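PDB 6DSP: autoinducer 2-binding protein LsrB from Clostridium saccharobutylicum DSM 13864, which binds the quorum-sensing signal autoinducer-2 in a pocket of its periplasmic binding protein fold and probably acts as a receptor for it. Local coordinates for residues I275-Y286 / I299-V307. Numbering follows the deposited sequence.
Sequences IQGAMGCYMAYY and IEIPTVGTV
A bulged β-hairpin lies on a helix of the periplasmic binding protein fold, with I301 against Y282. No direct hydrogen bond joins 275-286 to 299-307; 493 Å² is buried, both sides summed, and the contacts are mostly between apolar side chains. I301 CG2 sits 4.0 Å from the centroid of the Y282 ring, 18° off its normal, a CH-pi contact displaced toward the rim. With CG anti to the backbone N (chi1 -172°), the Y282 ring runs alongside I301, and its OH comes 3.5 Å from P302 CD. A water bridges the same hydroxyl to the strand backbone, donating to E300 O at 2.6 Å, while W50 of helix 34-50 meets the ring edge-to-face. One turn on, the Y286 ring takes I299 CG2 over one face, 14° off the normal. M283, bent at chi2 and chi3, brings CE tip to tip with I299 CD1 at 3.8 Å. At the other end I275 CD1 meets V304 CG1 at 3.8 Å, and the bend of M279 at chi3 carries its CE to V307 CG1. I301 O accepts from both V304 N and G305 N; these two residues face I301 as a classic beta bulge. Strand 298-301 is one of the two outermost strands of its mixed sheet, so helix 273-288 packs on one face of the hairpin at the sheet margin, an α/β layering characteristic of periplasmic binding protein lobes.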
# COMPACT_ATOMS: atom_id res chain seq x y z
N ILE A 275 2.54 9.35 -8.67
CA ILE A 275 2.37 8.86 -10.03
C ILE A 275 1.42 7.67 -10.05
O ILE A 275 0.64 7.51 -10.98
CB ILE A 275 3.72 8.58 -10.72
CG1 ILE A 275 3.60 8.83 -12.23
CG2 ILE A 275 4.17 7.17 -10.51
CD1 ILE A 275 4.92 8.91 -12.92
N GLN A 276 1.43 6.86 -8.99
CA GLN A 276 0.51 5.73 -8.93
C GLN A 276 -0.94 6.19 -8.91
O GLN A 276 -1.78 5.66 -9.64
CB GLN A 276 0.82 4.88 -7.69
CG GLN A 276 -0.06 3.62 -7.65
CD GLN A 276 0.09 2.85 -6.36
OE1 GLN A 276 0.69 3.32 -5.40
NE2 GLN A 276 -0.42 1.62 -6.35
N GLY A 277 -1.26 7.16 -8.04
CA GLY A 277 -2.63 7.67 -8.01
C GLY A 277 -3.01 8.28 -9.35
O GLY A 277 -4.12 8.07 -9.85
N ALA A 278 -2.09 9.03 -9.94
CA ALA A 278 -2.35 9.62 -11.26
C ALA A 278 -2.61 8.54 -12.29
O ALA A 278 -3.54 8.66 -13.10
CB ALA A 278 -1.19 10.50 -11.68
N MET A 279 -1.80 7.48 -12.29
CA MET A 279 -1.99 6.41 -13.26
C MET A 279 -3.34 5.71 -13.08
O MET A 279 -4.01 5.38 -14.07
CB MET A 279 -0.85 5.40 -13.14
CG MET A 279 0.49 5.94 -13.66
SD MET A 279 1.87 4.90 -13.14
CE MET A 279 1.50 3.43 -14.06
N GLY A 280 -3.73 5.43 -11.83
CA GLY A 280 -5.03 4.82 -11.59
C GLY A 280 -6.15 5.68 -12.13
O GLY A 280 -7.07 5.19 -12.79
N CYS A 281 -6.07 6.98 -11.87
CA CYS A 281 -7.10 7.88 -12.38
C CYS A 281 -7.05 7.99 -13.89
O CYS A 281 -8.10 8.08 -14.54
CB CYS A 281 -6.94 9.26 -11.74
SG CYS A 281 -7.37 9.27 -9.98
N TYR A 282 -5.85 7.96 -14.48
CA TYR A 282 -5.75 7.99 -15.94
C TYR A 282 -6.42 6.76 -16.56
O TYR A 282 -7.14 6.87 -17.57
CB TYR A 282 -4.30 8.07 -16.42
CG TYR A 282 -4.26 8.28 -17.91
CD1 TYR A 282 -4.33 9.56 -18.45
CD2 TYR A 282 -4.24 7.20 -18.79
CE1 TYR A 282 -4.35 9.76 -19.82
CE2 TYR A 282 -4.26 7.40 -20.18
CZ TYR A 282 -4.32 8.69 -20.68
OH TYR A 282 -4.33 8.94 -22.05
N MET A 283 -6.16 5.56 -16.01
CA MET A 283 -6.78 4.36 -16.56
C MET A 283 -8.30 4.45 -16.49
O MET A 283 -8.99 4.06 -17.43
CB MET A 283 -6.27 3.11 -15.84
CG MET A 283 -4.75 2.86 -16.07
SD MET A 283 -4.24 2.81 -17.83
CE MET A 283 -5.25 1.42 -18.40
N ALA A 284 -8.83 4.92 -15.35
CA ALA A 284 -10.27 5.11 -15.23
C ALA A 284 -10.81 6.09 -16.28
O ALA A 284 -11.81 5.81 -16.93
CB ALA A 284 -10.60 5.59 -13.83
N TYR A 285 -10.13 7.22 -16.46
CA TYR A 285 -10.52 8.22 -17.45
C TYR A 285 -10.44 7.66 -18.86
O TYR A 285 -11.33 7.89 -19.69
CB TYR A 285 -9.60 9.43 -17.31
CG TYR A 285 -9.49 10.29 -18.53
CD1 TYR A 285 -10.47 11.23 -18.84
CD2 TYR A 285 -8.38 10.21 -19.36
CE1 TYR A 285 -10.36 12.04 -19.97
CE2 TYR A 285 -8.25 11.02 -20.49
CZ TYR A 285 -9.25 11.92 -20.78
OH TYR A 285 -9.12 12.72 -21.90
N TYR A 286 -9.38 6.91 -19.15
CA TYR A 286 -9.16 6.37 -20.48
C TYR A 286 -10.27 5.40 -20.86
O TYR A 286 -10.81 5.45 -21.98
CB TYR A 286 -7.80 5.67 -20.49
CG TYR A 286 -7.34 5.17 -21.83
CD1 TYR A 286 -6.80 6.03 -22.77
CD2 TYR A 286 -7.42 3.83 -22.15
CE1 TYR A 286 -6.37 5.57 -24.01
CE2 TYR A 286 -6.98 3.35 -23.37
CZ TYR A 286 -6.45 4.23 -24.32
OH TYR A 286 -5.99 3.82 -25.56
N ILE A 299 -0.34 1.03 -23.43
CA ILE A 299 -1.04 2.31 -23.46
C ILE A 299 -0.05 3.40 -23.08
O ILE A 299 0.62 3.31 -22.05
CB ILE A 299 -2.25 2.29 -22.51
CG1 ILE A 299 -3.25 1.25 -23.01
CG2 ILE A 299 -2.88 3.69 -22.42
CD1 ILE A 299 -4.13 0.71 -21.94
N GLU A 300 0.03 4.44 -23.91
CA GLU A 300 0.91 5.57 -23.66
C GLU A 300 0.17 6.57 -22.78
O GLU A 300 -0.79 7.21 -23.23
CB GLU A 300 1.32 6.22 -24.98
CG GLU A 300 2.00 7.57 -24.82
CD GLU A 300 3.25 7.49 -23.98
OE1 GLU A 300 3.45 8.38 -23.12
OE2 GLU A 300 4.05 6.55 -24.18
N ILE A 301 0.60 6.71 -21.53
CA ILE A 301 0.03 7.69 -20.61
C ILE A 301 0.86 8.97 -20.74
O ILE A 301 2.03 8.98 -20.34
CB ILE A 301 0.04 7.17 -19.17
CG1 ILE A 301 -0.78 5.87 -19.09
CG2 ILE A 301 -0.46 8.24 -18.21
CD1 ILE A 301 -0.85 5.28 -17.70
N PRO A 302 0.29 10.05 -21.29
CA PRO A 302 1.11 11.24 -21.59
C PRO A 302 1.87 11.72 -20.37
O PRO A 302 1.31 11.86 -19.28
CB PRO A 302 0.08 12.27 -22.05
CG PRO A 302 -1.09 11.48 -22.50
CD PRO A 302 -1.12 10.25 -21.62
N THR A 303 3.17 11.99 -20.56
CA THR A 303 4.12 12.48 -19.56
C THR A 303 4.49 11.47 -18.48
O THR A 303 5.28 11.80 -17.58
CB THR A 303 3.73 13.83 -18.92
OG1 THR A 303 2.73 13.62 -17.91
CG2 THR A 303 3.19 14.78 -19.98
N VAL A 304 3.95 10.25 -18.52
CA VAL A 304 4.30 9.19 -17.60
C VAL A 304 5.09 8.09 -18.29
O VAL A 304 6.18 7.73 -17.86
CB VAL A 304 3.05 8.62 -16.90
CG1 VAL A 304 3.44 7.41 -16.06
CG2 VAL A 304 2.41 9.70 -16.04
N GLY A 305 4.56 7.57 -19.38
CA GLY A 305 5.22 6.56 -20.17
C GLY A 305 4.23 5.51 -20.60
O GLY A 305 3.02 5.64 -20.37
N THR A 306 4.75 4.47 -21.23
CA THR A 306 3.94 3.41 -21.78
C THR A 306 3.80 2.32 -20.73
O THR A 306 4.79 1.88 -20.14
CB THR A 306 4.61 2.86 -23.03
OG1 THR A 306 4.70 3.90 -24.00
CG2 THR A 306 3.80 1.72 -23.59
N VAL A 307 2.57 1.88 -20.50
CA VAL A 307 2.29 0.82 -19.54
C VAL A 307 1.75 -0.38 -20.29
O VAL A 307 1.16 -0.25 -21.38
CB VAL A 307 1.33 1.27 -18.42
CG1 VAL A 307 1.91 2.50 -17.75
CG2 VAL A 307 -0.06 1.54 -18.96
O HOH W 1 -3.29 7.25 -23.93